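Local coordinates for uncharacterized protein (Escherichia coli O157:H7, PDB 4ZV9) that is of unknown function but, as a dienelactone hydrolase family member with an alpha/beta-hydrolase fold, probably hydrolyses ester or lactone bonds, at residues A[31-36]-A[64-69]; A[44-49]-A[109-114]; A[52-57]-A[74-79]; A[150-155]-A[170-175]; A[160-165]-A[192-197]. One frame throughout, in Å; residues are numbered along the deposited sequence.

Contact 1. Residues A[31-36]-A[64-69]; sequences YLVKPA and RVAKAG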
# COMPACT_ATOMS: atom_id res chain seq x y z
N TYR A 31 3.81 11.63 -2.68
CA TYR A 31 2.55 12.34 -2.75
C TYR A 31 1.86 12.19 -1.39
O TYR A 31 1.49 11.07 -0.99
CB TYR A 31 1.71 11.73 -3.87
CG TYR A 31 0.39 12.41 -4.19
CD1 TYR A 31 0.35 13.73 -4.64
CD2 TYR A 31 -0.80 11.70 -4.13
CE1 TYR A 31 -0.85 14.31 -5.01
CE2 TYR A 31 -2.00 12.28 -4.50
CZ TYR A 31 -2.04 13.58 -4.91
OH TYR A 31 -3.25 14.14 -5.26
N LEU A 32 1.76 13.29 -0.66
CA LEU A 32 1.17 13.29 0.67
C LEU A 32 -0.23 13.90 0.61
O LEU A 32 -0.38 15.03 0.16
CB LEU A 32 2.04 14.14 1.61
CG LEU A 32 1.61 14.26 3.08
CD1 LEU A 32 1.85 12.95 3.81
CD2 LEU A 32 2.41 15.36 3.77
N VAL A 33 -1.25 13.17 1.09
CA VAL A 33 -2.61 13.68 1.10
C VAL A 33 -3.20 13.61 2.50
O VAL A 33 -3.16 12.55 3.13
CB VAL A 33 -3.55 12.91 0.14
CG1 VAL A 33 -4.82 13.72 -0.09
CG2 VAL A 33 -2.87 12.64 -1.19
N LYS A 34 -3.76 14.72 2.98
CA LYS A 34 -4.35 14.81 4.32
C LYS A 34 -5.82 15.19 4.23
O LYS A 34 -6.23 15.83 3.26
CB LYS A 34 -3.71 15.94 5.11
CG LYS A 34 -2.22 15.89 5.27
CD LYS A 34 -1.69 17.20 5.84
CE LYS A 34 -0.19 17.11 6.01
NZ LYS A 34 0.44 18.40 6.37
N PRO A 35 -6.62 14.82 5.25
CA PRO A 35 -7.97 15.36 5.33
C PRO A 35 -7.84 16.88 5.48
O PRO A 35 -6.97 17.35 6.22
CB PRO A 35 -8.53 14.74 6.63
CG PRO A 35 -7.71 13.52 6.86
CD PRO A 35 -6.34 13.83 6.30
N ALA A 36 -8.64 17.64 4.74
CA ALA A 36 -8.53 19.11 4.77
C ALA A 36 -8.88 19.70 6.13
O ALA A 36 -8.30 20.70 6.55
CB ALA A 36 -9.42 19.72 3.70
N ARG A 64 -8.26 8.75 -1.91
CA ARG A 64 -9.37 7.97 -1.31
C ARG A 64 -9.09 7.68 0.17
O ARG A 64 -10.00 7.71 0.99
CB ARG A 64 -9.59 6.65 -2.03
CG ARG A 64 -9.92 6.82 -3.51
CD ARG A 64 -10.07 5.47 -4.19
NE ARG A 64 -9.83 5.58 -5.62
CZ ARG A 64 -9.90 4.58 -6.48
NH1 ARG A 64 -10.27 3.36 -6.08
NH2 ARG A 64 -9.63 4.81 -7.77
N VAL A 65 -7.84 7.39 0.50
CA VAL A 65 -7.44 7.18 1.87
C VAL A 65 -7.65 8.43 2.71
O VAL A 65 -8.14 8.36 3.85
CB VAL A 65 -5.97 6.70 1.97
CG1 VAL A 65 -5.51 6.64 3.42
CG2 VAL A 65 -5.83 5.33 1.31
N ALA A 66 -7.27 9.58 2.18
CA ALA A 66 -7.46 10.84 2.89
C ALA A 66 -8.95 11.16 3.05
O ALA A 66 -9.35 11.72 4.06
CB ALA A 66 -6.72 11.98 2.20
N LYS A 67 -9.76 10.86 2.03
CA LYS A 67 -11.22 11.06 2.14
C LYS A 67 -11.80 10.22 3.27
O LYS A 67 -12.77 10.62 3.88
CB LYS A 67 -11.94 10.67 0.85
CG LYS A 67 -11.78 11.69 -0.26
CD LYS A 67 -12.77 12.83 -0.14
CE LYS A 67 -14.16 12.40 -0.58
NZ LYS A 67 -15.00 13.61 -0.77
N ALA A 68 -11.19 9.06 3.52
CA ALA A 68 -11.65 8.18 4.60
C ALA A 68 -11.18 8.67 5.98
O ALA A 68 -11.55 8.07 6.98
CB ALA A 68 -11.20 6.75 4.34
N GLY A 69 -10.35 9.71 6.02
CA GLY A 69 -9.90 10.31 7.28
C GLY A 69 -8.47 10.04 7.75
O GLY A 69 -8.15 10.30 8.90
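Val-33 presses one methyl, CG1, onto the CB of Ala-66, and at 3.4 Å between these two carbons the packing is tighter than ordinary van der Waals contact. The first torsion of Val-33 (chi1 -165°) places CG1 anti to the backbone N, while its other branch, CG2, lies beside that N. Ala-66 points its CB at the strand, and Ala-66 CB also lies 3.9 Å from Lys-34 C. Further along, the ring of Pro-35 reaches the end of the helix with its CG, 3.7 Å from Ala-66 O and equally 3.7 Å from Gly-69 C. The carbonyl of Ala-66 has its polar partner within the helix end, since Gly-69 N donates to Ala-66 O at 3.0 Å. Gly-69, with a positive phi of 106°, turns the chain out of the helix in a Schellman motif, bringing its backbone alongside the proline. No hydrogen bond crosses between 31-36 and 64-69, so the join is purely one of packing. Helix 56-67 thus lies on the face of the sheet bearing Val-33; Ile-12 of strand 12-21 touches both Val-33 and Ala-66, Ala-62 also packs on Val-33, and Val-65 rests on Ala-72 of strand 71-75.

Contact 2. Residues A[44-49]-A[109-114]; sequences AVVVVH and AAIEFM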
# COMPACT_ATOMS: atom_id res chain seq x y z
N ALA A 44 -1.85 7.52 10.08
CA ALA A 44 -1.29 7.54 8.74
C ALA A 44 -1.31 6.17 8.04
O ALA A 44 -1.31 5.13 8.68
CB ALA A 44 0.14 8.05 8.81
N VAL A 45 -1.30 6.22 6.71
CA VAL A 45 -1.25 5.03 5.88
C VAL A 45 -0.25 5.26 4.78
O VAL A 45 -0.30 6.29 4.09
CB VAL A 45 -2.60 4.72 5.25
CG1 VAL A 45 -2.49 3.53 4.30
CG2 VAL A 45 -3.64 4.45 6.33
N VAL A 46 0.69 4.33 4.63
CA VAL A 46 1.62 4.38 3.51
C VAL A 46 0.95 3.57 2.39
O VAL A 46 0.48 2.46 2.61
CB VAL A 46 3.00 3.79 3.87
CG1 VAL A 46 3.88 3.62 2.63
CG2 VAL A 46 3.69 4.70 4.88
N VAL A 47 0.92 4.14 1.19
CA VAL A 47 0.33 3.48 0.03
C VAL A 47 1.44 3.14 -0.95
O VAL A 47 2.14 4.03 -1.44
CB VAL A 47 -0.71 4.39 -0.63
CG1 VAL A 47 -1.29 3.74 -1.88
CG2 VAL A 47 -1.81 4.74 0.35
N VAL A 48 1.60 1.86 -1.26
CA VAL A 48 2.67 1.41 -2.13
C VAL A 48 2.14 1.07 -3.51
O VAL A 48 1.22 0.25 -3.66
CB VAL A 48 3.38 0.17 -1.56
CG1 VAL A 48 4.60 -0.18 -2.41
CG2 VAL A 48 3.77 0.38 -0.11
N HIS A 49 2.77 1.65 -4.53
CA HIS A 49 2.34 1.43 -5.91
C HIS A 49 2.64 0.03 -6.46
O HIS A 49 3.16 -0.84 -5.75
CB HIS A 49 2.93 2.51 -6.84
CG HIS A 49 4.43 2.61 -6.81
ND1 HIS A 49 5.26 1.62 -7.31
CD2 HIS A 49 5.26 3.62 -6.44
CE1 HIS A 49 6.52 2.00 -7.21
NE2 HIS A 49 6.55 3.21 -6.69
N ALA A 109 11.22 3.44 4.83
CA ALA A 109 11.55 4.78 5.33
C ALA A 109 10.29 5.68 5.38
O ALA A 109 10.18 6.54 6.24
CB ALA A 109 12.61 5.42 4.46
N ALA A 110 9.36 5.47 4.46
CA ALA A 110 8.11 6.22 4.47
C ALA A 110 7.27 5.87 5.72
O ALA A 110 6.66 6.75 6.33
CB ALA A 110 7.30 5.94 3.22
N ILE A 111 7.29 4.61 6.12
CA ILE A 111 6.62 4.19 7.35
C ILE A 111 7.22 4.96 8.54
O ILE A 111 6.51 5.52 9.38
CB ILE A 111 6.75 2.68 7.61
CG1 ILE A 111 5.99 1.89 6.55
CG2 ILE A 111 6.22 2.32 9.01
CD1 ILE A 111 6.26 0.39 6.56
N GLU A 112 8.54 4.98 8.60
CA GLU A 112 9.23 5.64 9.71
C GLU A 112 8.96 7.15 9.74
O GLU A 112 8.78 7.72 10.80
CB GLU A 112 10.74 5.33 9.69
CG GLU A 112 11.04 3.84 9.89
CD GLU A 112 12.53 3.52 9.95
OE1 GLU A 112 13.34 4.46 10.21
OE2 GLU A 112 12.86 2.33 9.75
N PHE A 113 8.96 7.76 8.56
CA PHE A 113 8.70 9.17 8.43
C PHE A 113 7.28 9.50 8.91
O PHE A 113 7.08 10.48 9.62
CB PHE A 113 8.89 9.61 6.96
CG PHE A 113 8.66 11.08 6.72
CD1 PHE A 113 9.61 12.02 7.08
CD2 PHE A 113 7.49 11.52 6.12
CE1 PHE A 113 9.39 13.37 6.86
CE2 PHE A 113 7.27 12.87 5.89
CZ PHE A 113 8.22 13.80 6.25
N MSE A 114 6.31 8.66 8.55
CA MSE A 114 4.92 8.90 8.96
C MSE A 114 4.74 8.63 10.45
O MSE A 114 3.84 9.19 11.07
CB MSE A 114 3.95 8.08 8.10
CG MSE A 114 3.86 8.61 6.67
SE MSE A 114 2.87 10.32 6.73
CE MSE A 114 4.34 11.60 6.83
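Strand 44-48 and helix 109-114 run nearly antiparallel, at 162° between their directions, and their axes approach to 8.6 Å. Val-46 is the side chain that fits most closely into the helix surface. With chi1 at 170°, CG1 stands anti to the backbone N and CG2 anti to the carbonyl carbon, so the two methyls spread over the helix. CG2 settles on the backbone at the Ala-110/Ile-111 peptide, 3.8 Å from Ile-111 N, and meets Ile-111 CG1 at 4.0 Å. CG1 and CG2 both lie 4.2 Å from Ala-110 CB, which therefore sits under the fork of the valine. Ile-111 has CG1 beside its backbone N, the branch that meets the valine. One helical turn on from Ala-110, selenomethionine Met-114 starts toward the strand, its CB 3.9 Å from Ala-44 CB, then bends at chi2 (-72°) and chi3 so that the end of the chain leads away; SE still passes 4.1 Å from Ala-44 CB. Ile-126 and Val-124 of strand 123-128 and Leu-73 of strand 71-75 extend the same apolar layer. No polar group bonds across this buried interface, so helix and sheet are held here by dispersion and exclusion of water.

Contact 3. Residues A[52-57]-A[74-79]; sequences RGLNPY and APDGLN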
# COMPACT_ATOMS: atom_id res chain seq x y z
N ARG A 52 5.09 -0.14 -11.75
CA ARG A 52 5.34 0.90 -12.74
C ARG A 52 5.34 2.32 -12.17
O ARG A 52 4.99 3.27 -12.87
CB ARG A 52 4.34 0.76 -13.88
CG ARG A 52 2.88 0.64 -13.45
CD ARG A 52 2.24 -0.39 -14.33
NE ARG A 52 0.77 -0.42 -14.29
CZ ARG A 52 0.04 -1.37 -13.73
NH1 ARG A 52 0.63 -2.39 -13.10
NH2 ARG A 52 -1.29 -1.30 -13.81
N GLY A 53 5.75 2.45 -10.91
CA GLY A 53 5.89 3.75 -10.27
C GLY A 53 4.59 4.41 -9.83
O GLY A 53 3.52 3.80 -9.85
N LEU A 54 4.71 5.68 -9.46
CA LEU A 54 3.62 6.44 -8.90
C LEU A 54 2.78 7.05 -10.00
O LEU A 54 3.05 8.17 -10.44
CB LEU A 54 4.20 7.53 -7.99
CG LEU A 54 3.16 8.39 -7.25
CD1 LEU A 54 2.26 7.54 -6.38
CD2 LEU A 54 3.87 9.44 -6.41
N ASN A 55 1.80 6.29 -10.49
CA ASN A 55 0.98 6.72 -11.61
C ASN A 55 -0.33 7.35 -11.10
O ASN A 55 -0.58 7.34 -9.90
CB ASN A 55 0.79 5.57 -12.63
CG ASN A 55 -0.08 4.42 -12.12
OD1 ASN A 55 -0.63 4.45 -11.02
ND2 ASN A 55 -0.19 3.39 -12.94
N PRO A 56 -1.15 7.90 -12.00
CA PRO A 56 -2.37 8.56 -11.50
C PRO A 56 -3.35 7.70 -10.69
O PRO A 56 -4.07 8.24 -9.84
CB PRO A 56 -3.01 9.10 -12.77
CG PRO A 56 -1.84 9.36 -13.68
CD PRO A 56 -0.91 8.20 -13.42
N TYR A 57 -3.41 6.40 -10.96
CA TYR A 57 -4.28 5.49 -10.20
C TYR A 57 -3.88 5.45 -8.74
O TYR A 57 -4.71 5.64 -7.86
CB TYR A 57 -4.24 4.09 -10.80
CG TYR A 57 -4.62 2.96 -9.85
CD1 TYR A 57 -5.91 2.85 -9.32
CD2 TYR A 57 -3.69 1.97 -9.52
CE1 TYR A 57 -6.26 1.79 -8.49
CE2 TYR A 57 -4.02 0.92 -8.69
CZ TYR A 57 -5.31 0.83 -8.17
OH TYR A 57 -5.62 -0.24 -7.33
N ALA A 74 2.20 8.27 -0.47
CA ALA A 74 2.51 7.35 -1.57
C ALA A 74 3.86 7.73 -2.16
O ALA A 74 3.95 8.69 -2.93
CB ALA A 74 1.42 7.43 -2.63
N PRO A 75 4.93 7.01 -1.78
CA PRO A 75 6.24 7.35 -2.33
C PRO A 75 6.37 7.08 -3.83
O PRO A 75 5.65 6.23 -4.37
CB PRO A 75 7.19 6.44 -1.53
CG PRO A 75 6.47 6.11 -0.29
CD PRO A 75 5.03 6.00 -0.71
N ASP A 76 7.32 7.75 -4.47
CA ASP A 76 7.63 7.51 -5.86
C ASP A 76 8.90 6.65 -6.00
O ASP A 76 10.04 7.13 -5.84
CB ASP A 76 7.83 8.82 -6.63
CG ASP A 76 7.92 8.60 -8.13
OD1 ASP A 76 7.87 7.44 -8.60
OD2 ASP A 76 8.06 9.62 -8.82
N GLY A 77 8.69 5.39 -6.33
CA GLY A 77 9.79 4.43 -6.47
C GLY A 77 10.66 4.66 -7.69
O GLY A 77 11.72 4.05 -7.82
N LEU A 78 10.21 5.53 -8.59
CA LEU A 78 11.01 5.89 -9.76
C LEU A 78 11.73 7.21 -9.58
O LEU A 78 12.28 7.74 -10.55
CB LEU A 78 10.13 5.94 -11.00
CG LEU A 78 9.47 4.61 -11.38
CD1 LEU A 78 8.70 4.76 -12.69
CD2 LEU A 78 10.52 3.50 -11.52
N ASN A 79 11.77 7.74 -8.36
CA ASN A 79 12.36 9.05 -8.15
C ASN A 79 13.83 9.13 -8.53
O ASN A 79 14.30 10.19 -8.94
CB ASN A 79 12.16 9.53 -6.72
CG ASN A 79 12.46 11.01 -6.56
OD1 ASN A 79 12.03 11.85 -7.36
ND2 ASN A 79 13.18 11.34 -5.51
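Asp-76 OD1 is gripped by one hydrogen bond from within these two segments, the backbone N of Leu-78 donating to it at 3.0 Å with an angle of 156° at the hydrogen. The donor approaches from above the carboxylate plane, 55° out of it, and the pair closes an Asx turn. The same residues begin a type I turn, in which Asn-79 N donates to Asp-76 O. Across the contact the carboxylate meets Leu-54 by packing alone: OD1 lies 3.7 Å from Leu-54 CB, and the two side chains cross obliquely. Leu-54 has CG anti to the backbone N (chi1 -177°), which carries its two methyls onto the end of strand 71-75. CD1 touches Ala-74 CB at 3.8 Å, and CD2 comes to 3.6 Å from Ala-74 O. Leu-78 returns the contact from the far side of the turn: Leu-78 CD1 lies 3.8 Å from Gly-53 CA, where glycine has no side chain. Outside the pair, His-49 NE2 bonds to Gly-77 N, and Gln-95 takes the N-H of Gly-53. Asn-55 stands at the N-cap of helix 56-67. The contact thus joins the two loops that follow the C-terminal ends of the parallel strands 42-48 and 71-75 in the beta-alpha-beta unit with helix 56-67, a building block of the alpha/beta-hydrolase fold.

Contact 4. Residues A[150-155]-A[170-175]; sequences VPFYGR and LLHFAE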
# COMPACT_ATOMS: atom_id res chain seq x y z
N VAL A 150 -2.39 -4.29 4.53
CA VAL A 150 -3.43 -4.73 3.61
C VAL A 150 -2.87 -4.96 2.21
O VAL A 150 -2.91 -4.07 1.36
CB VAL A 150 -4.59 -3.70 3.57
CG1 VAL A 150 -5.75 -4.23 2.74
CG2 VAL A 150 -5.06 -3.36 4.97
N PRO A 151 -2.31 -6.16 1.97
CA PRO A 151 -1.79 -6.45 0.64
C PRO A 151 -2.88 -6.86 -0.36
O PRO A 151 -3.68 -7.76 -0.06
CB PRO A 151 -0.85 -7.64 0.89
CG PRO A 151 -1.37 -8.28 2.13
CD PRO A 151 -1.84 -7.13 2.97
N PHE A 152 -2.91 -6.18 -1.51
CA PHE A 152 -3.78 -6.59 -2.61
C PHE A 152 -2.94 -7.41 -3.59
O PHE A 152 -1.94 -6.91 -4.16
CB PHE A 152 -4.33 -5.40 -3.36
CG PHE A 152 -5.46 -4.68 -2.67
CD1 PHE A 152 -5.22 -3.86 -1.59
CD2 PHE A 152 -6.74 -4.72 -3.20
CE1 PHE A 152 -6.25 -3.14 -1.00
CE2 PHE A 152 -7.77 -4.01 -2.62
CZ PHE A 152 -7.53 -3.23 -1.51
N TYR A 153 -3.37 -8.65 -3.82
CA TYR A 153 -2.76 -9.57 -4.80
C TYR A 153 -1.27 -9.37 -4.96
O TYR A 153 -0.78 -9.07 -6.05
CB TYR A 153 -3.50 -9.55 -6.15
CG TYR A 153 -4.11 -8.21 -6.52
CD1 TYR A 153 -3.33 -7.18 -7.05
CD2 TYR A 153 -5.47 -8.01 -6.39
CE1 TYR A 153 -3.91 -5.97 -7.43
CE2 TYR A 153 -6.05 -6.81 -6.74
CZ TYR A 153 -5.27 -5.80 -7.26
OH TYR A 153 -5.88 -4.62 -7.58
N GLY A 154 -0.55 -9.57 -3.86
CA GLY A 154 0.91 -9.43 -3.82
C GLY A 154 1.63 -10.61 -3.23
O GLY A 154 1.03 -11.49 -2.60
N ARG A 155 2.94 -10.64 -3.46
CA ARG A 155 3.80 -11.72 -2.95
C ARG A 155 3.66 -11.92 -1.44
O ARG A 155 3.63 -10.97 -0.67
CB ARG A 155 5.28 -11.48 -3.27
CG ARG A 155 5.76 -12.24 -4.50
CD ARG A 155 7.17 -11.83 -4.93
NE ARG A 155 8.06 -11.72 -3.78
CZ ARG A 155 9.28 -11.20 -3.82
NH1 ARG A 155 9.79 -10.73 -4.95
NH2 ARG A 155 10.00 -11.15 -2.70
N LEU A 170 -4.91 -7.98 6.38
CA LEU A 170 -6.11 -8.15 5.57
C LEU A 170 -5.60 -8.42 4.17
O LEU A 170 -5.04 -7.52 3.54
CB LEU A 170 -7.01 -6.91 5.60
CG LEU A 170 -8.20 -6.95 4.63
CD1 LEU A 170 -9.16 -8.09 4.94
CD2 LEU A 170 -8.94 -5.62 4.68
N LEU A 171 -5.80 -9.64 3.68
CA LEU A 171 -5.28 -10.00 2.37
C LEU A 171 -6.38 -10.18 1.32
O LEU A 171 -7.37 -10.87 1.55
CB LEU A 171 -4.42 -11.26 2.44
CG LEU A 171 -3.33 -11.24 3.52
CD1 LEU A 171 -3.80 -11.95 4.78
CD2 LEU A 171 -2.06 -11.89 3.03
N HIS A 172 -6.21 -9.52 0.18
CA HIS A 172 -7.15 -9.64 -0.94
C HIS A 172 -6.50 -10.40 -2.09
O HIS A 172 -5.44 -9.98 -2.59
CB HIS A 172 -7.56 -8.26 -1.45
CG HIS A 172 -8.10 -7.35 -0.39
ND1 HIS A 172 -9.37 -7.50 0.14
CD2 HIS A 172 -7.57 -6.26 0.21
CE1 HIS A 172 -9.58 -6.55 1.03
NE2 HIS A 172 -8.51 -5.78 1.09
N PHE A 173 -7.12 -11.49 -2.50
CA PHE A 173 -6.60 -12.30 -3.61
C PHE A 173 -7.64 -12.42 -4.72
O PHE A 173 -8.84 -12.46 -4.45
CB PHE A 173 -6.24 -13.70 -3.13
CG PHE A 173 -5.15 -13.75 -2.11
CD1 PHE A 173 -3.84 -13.42 -2.46
CD2 PHE A 173 -5.41 -14.18 -0.82
CE1 PHE A 173 -2.82 -13.48 -1.53
CE2 PHE A 173 -4.39 -14.26 0.11
CZ PHE A 173 -3.09 -13.91 -0.24
N ALA A 174 -7.17 -12.49 -5.96
CA ALA A 174 -8.05 -12.69 -7.10
C ALA A 174 -8.04 -14.18 -7.45
O ALA A 174 -6.97 -14.79 -7.53
CB ALA A 174 -7.57 -11.87 -8.28
N GLU A 175 -9.21 -14.77 -7.65
CA GLU A 175 -9.31 -16.21 -7.96
C GLU A 175 -8.44 -16.67 -9.13
O GLU A 175 -7.78 -17.70 -9.05
CB GLU A 175 -10.75 -16.60 -8.27
CG GLU A 175 -10.92 -18.11 -8.46
CD GLU A 175 -12.29 -18.52 -8.97
OE1 GLU A 175 -13.11 -17.66 -9.35
OE2 GLU A 175 -12.54 -19.74 -9.02
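Two backbone hydrogen bonds reach the two sides of His-172 and make a single parallel bridge with Phe-152. His-172 N donates to Pro-151 O at 3.1 Å, almost perfectly straight at 177°, and Tyr-153 N donates to His-172 O at 2.8 Å; each donor lies nearly on the axis of its C=O. Toward the N-terminal ends of the two segments the pattern changes, because Pro-151 has no N-H to give. There Leu-170 O is met instead by the CA-H of Val-150, with CA 3.2 Å away, and by Pro-151 CD at 3.3 Å. The imidazole of His-172 has both nitrogens engaged beyond the two segments, ND1 with the hydroxyl of Tyr-203 and NE2 with that of Thr-230. These two bonds probably hold the imidazole in its rotation, with CD2 3.4 Å above the plane of the Phe-152 ring, over its centre. The rings are inclined at 36°, with centroids 4.3 Å apart. Both side chains run the same way, each with CG beside its own backbone N. Val-150 CG1 fills in at the edge of the imidazole, 3.6 Å from His-172 NE2. Phe-152 CB in turn covers a face of the Tyr-153 ring, whose OH bonds to His-211 N. In this buried pair both ring nitrogens of the histidine meet hydroxyls amid apolar carbons, a setting consistent with a neutral imidazole.

Contact 5. Residues A[160-165]-A[192-197]; sequences ADVAKI and KANNKV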
# COMPACT_ATOMS: atom_id res chain seq x y z
N ALA A 160 9.53 -18.55 6.78
CA ALA A 160 10.37 -18.54 7.98
C ALA A 160 10.30 -17.24 8.80
O ALA A 160 10.73 -17.22 9.95
CB ALA A 160 11.81 -18.85 7.61
N ASP A 161 9.75 -16.17 8.22
CA ASP A 161 9.65 -14.88 8.91
C ASP A 161 8.28 -14.58 9.49
O ASP A 161 8.09 -13.54 10.15
CB ASP A 161 9.96 -13.76 7.93
CG ASP A 161 11.38 -13.80 7.43
OD1 ASP A 161 12.30 -13.99 8.24
OD2 ASP A 161 11.56 -13.59 6.22
N VAL A 162 7.31 -15.46 9.26
CA VAL A 162 5.93 -15.21 9.67
C VAL A 162 5.78 -14.99 11.18
O VAL A 162 4.99 -14.14 11.60
CB VAL A 162 4.99 -16.30 9.13
CG1 VAL A 162 3.59 -16.18 9.70
CG2 VAL A 162 4.93 -16.22 7.61
N ALA A 163 6.57 -15.69 12.00
CA ALA A 163 6.50 -15.52 13.46
C ALA A 163 6.77 -14.08 13.91
O ALA A 163 6.27 -13.65 14.94
CB ALA A 163 7.45 -16.49 14.16
N LYS A 164 7.54 -13.33 13.12
CA LYS A 164 7.87 -11.95 13.46
C LYS A 164 6.70 -10.96 13.27
O LYS A 164 6.71 -9.87 13.85
CB LYS A 164 9.04 -11.47 12.61
CG LYS A 164 10.37 -12.16 12.86
CD LYS A 164 11.43 -11.60 11.91
CE LYS A 164 12.83 -12.14 12.08
NZ LYS A 164 12.98 -13.55 11.62
N ILE A 165 5.71 -11.34 12.46
CA ILE A 165 4.58 -10.44 12.13
C ILE A 165 3.68 -10.13 13.33
O ILE A 165 3.26 -11.05 14.05
CB ILE A 165 3.71 -11.02 10.99
CG1 ILE A 165 4.53 -11.12 9.71
CG2 ILE A 165 2.48 -10.15 10.76
CD1 ILE A 165 3.85 -11.88 8.58
N LYS A 192 -1.60 -19.33 10.79
CA LYS A 192 -2.38 -20.10 11.75
C LYS A 192 -1.50 -20.77 12.78
O LYS A 192 -1.80 -20.73 13.97
CB LYS A 192 -3.22 -21.16 11.04
CG LYS A 192 -4.36 -20.62 10.21
CD LYS A 192 -5.24 -21.75 9.73
CE LYS A 192 -6.47 -21.23 9.01
NZ LYS A 192 -7.49 -22.29 8.80
N ALA A 193 -0.40 -21.38 12.34
CA ALA A 193 0.52 -22.07 13.26
C ALA A 193 1.12 -21.11 14.29
O ALA A 193 1.47 -21.52 15.39
CB ALA A 193 1.62 -22.77 12.49
N ASN A 194 1.22 -19.83 13.94
CA ASN A 194 1.75 -18.81 14.84
C ASN A 194 0.70 -17.89 15.45
O ASN A 194 1.03 -16.83 16.00
CB ASN A 194 2.81 -18.01 14.11
CG ASN A 194 4.06 -18.81 13.84
OD1 ASN A 194 4.86 -19.02 14.75
ND2 ASN A 194 4.23 -19.28 12.61
N ASN A 195 -0.57 -18.31 15.38
CA ASN A 195 -1.69 -17.57 15.98
C ASN A 195 -1.74 -16.09 15.61
O ASN A 195 -2.02 -15.25 16.46
CB ASN A 195 -1.63 -17.72 17.51
CG ASN A 195 -1.74 -19.17 17.94
OD1 ASN A 195 -2.01 -20.05 17.14
ND2 ASN A 195 -1.53 -19.42 19.22
N LYS A 196 -1.50 -15.80 14.34
CA LYS A 196 -1.51 -14.42 13.86
C LYS A 196 -2.91 -13.96 13.48
O LYS A 196 -3.74 -14.76 13.07
CB LYS A 196 -0.57 -14.27 12.67
CG LYS A 196 0.88 -14.64 12.98
CD LYS A 196 1.45 -13.79 14.11
CE LYS A 196 2.90 -14.15 14.38
NZ LYS A 196 3.48 -13.34 15.49
N VAL A 197 -3.15 -12.66 13.65
CA VAL A 197 -4.44 -12.06 13.34
C VAL A 197 -4.46 -11.75 11.86
O VAL A 197 -3.62 -10.98 11.38
CB VAL A 197 -4.68 -10.77 14.17
CG1 VAL A 197 -5.95 -10.04 13.74
CG2 VAL A 197 -4.74 -11.10 15.66
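A Schellman motif ends helix 184-193 here, with Asn-195 in its positive-phi position, and the residue that follows, Lys-196, reaches from this turn to the loop 160-165. This loop belongs to the connection between strands 148-151 and 169-174 of the hydrolase fold. Lys-196 leaves the backbone with CB directed at the loop and CG beside its own N (chi1 -59°). A bend at chi2 (-59°) follows, after which the chain runs fully extended to its tip. CD is the first atom to come close, 3.3 Å from Ile-165 O. CE passes between carbonyls, 3.1 Å from Ile-165 O and 3.5 Å from Val-162 O. NZ then donates to two acceptors, Ile-165 O and Ala-163 O, the latter at 2.9 Å with the nitrogen standing above that carbonyl plane. The ammonium thus binds the turned end of the loop through its main chain; Glu-166 adds a weak, long ion pair and may supply some counter-charge. Within the loop itself, Ile-165 N donates to Val-162 O and Lys-164 N to Asp-161 O, so the carbonyls are presented by a compact, helix-like turn. Beside the lysine, Asn-194 lays its amide against Ala-163, Asn-194 OD1 lying 3.7 Å from Ala-163 CB, while its ND2 is bonded to Ala-190 O back in the helix. Val-162 and Ile-165 both pack on Tyr-187 of that helix. The shorter of the two hydrogen bonds across the contact is Lys-196 NZ to Ile-165 O, 2.7 Å long, with the donor in the carbonyl plane.

In the fold
Contacts 1, 2 and 3 form one cluster around the mixed sheet: their centres are 13 to 17 Å apart and all three touch. Contacts 1 and 3 share helix 56-67, whereas helix 100-116 belongs to contact 2; along the chain contacts 1 and 2 alternate their segments, and contact 3 falls between the two segments of contact 2. Contact 4 follows later, about 18 Å from contact 2 between centres, where strand 148-151 ends that sheet and strand 169-174 continues. Contact 5 lies at the periphery, its centre about 17 Å from that of contact 4 and about 31 Å from that of contact 1. The series thus crosses the alpha/beta-hydrolase core from side to side.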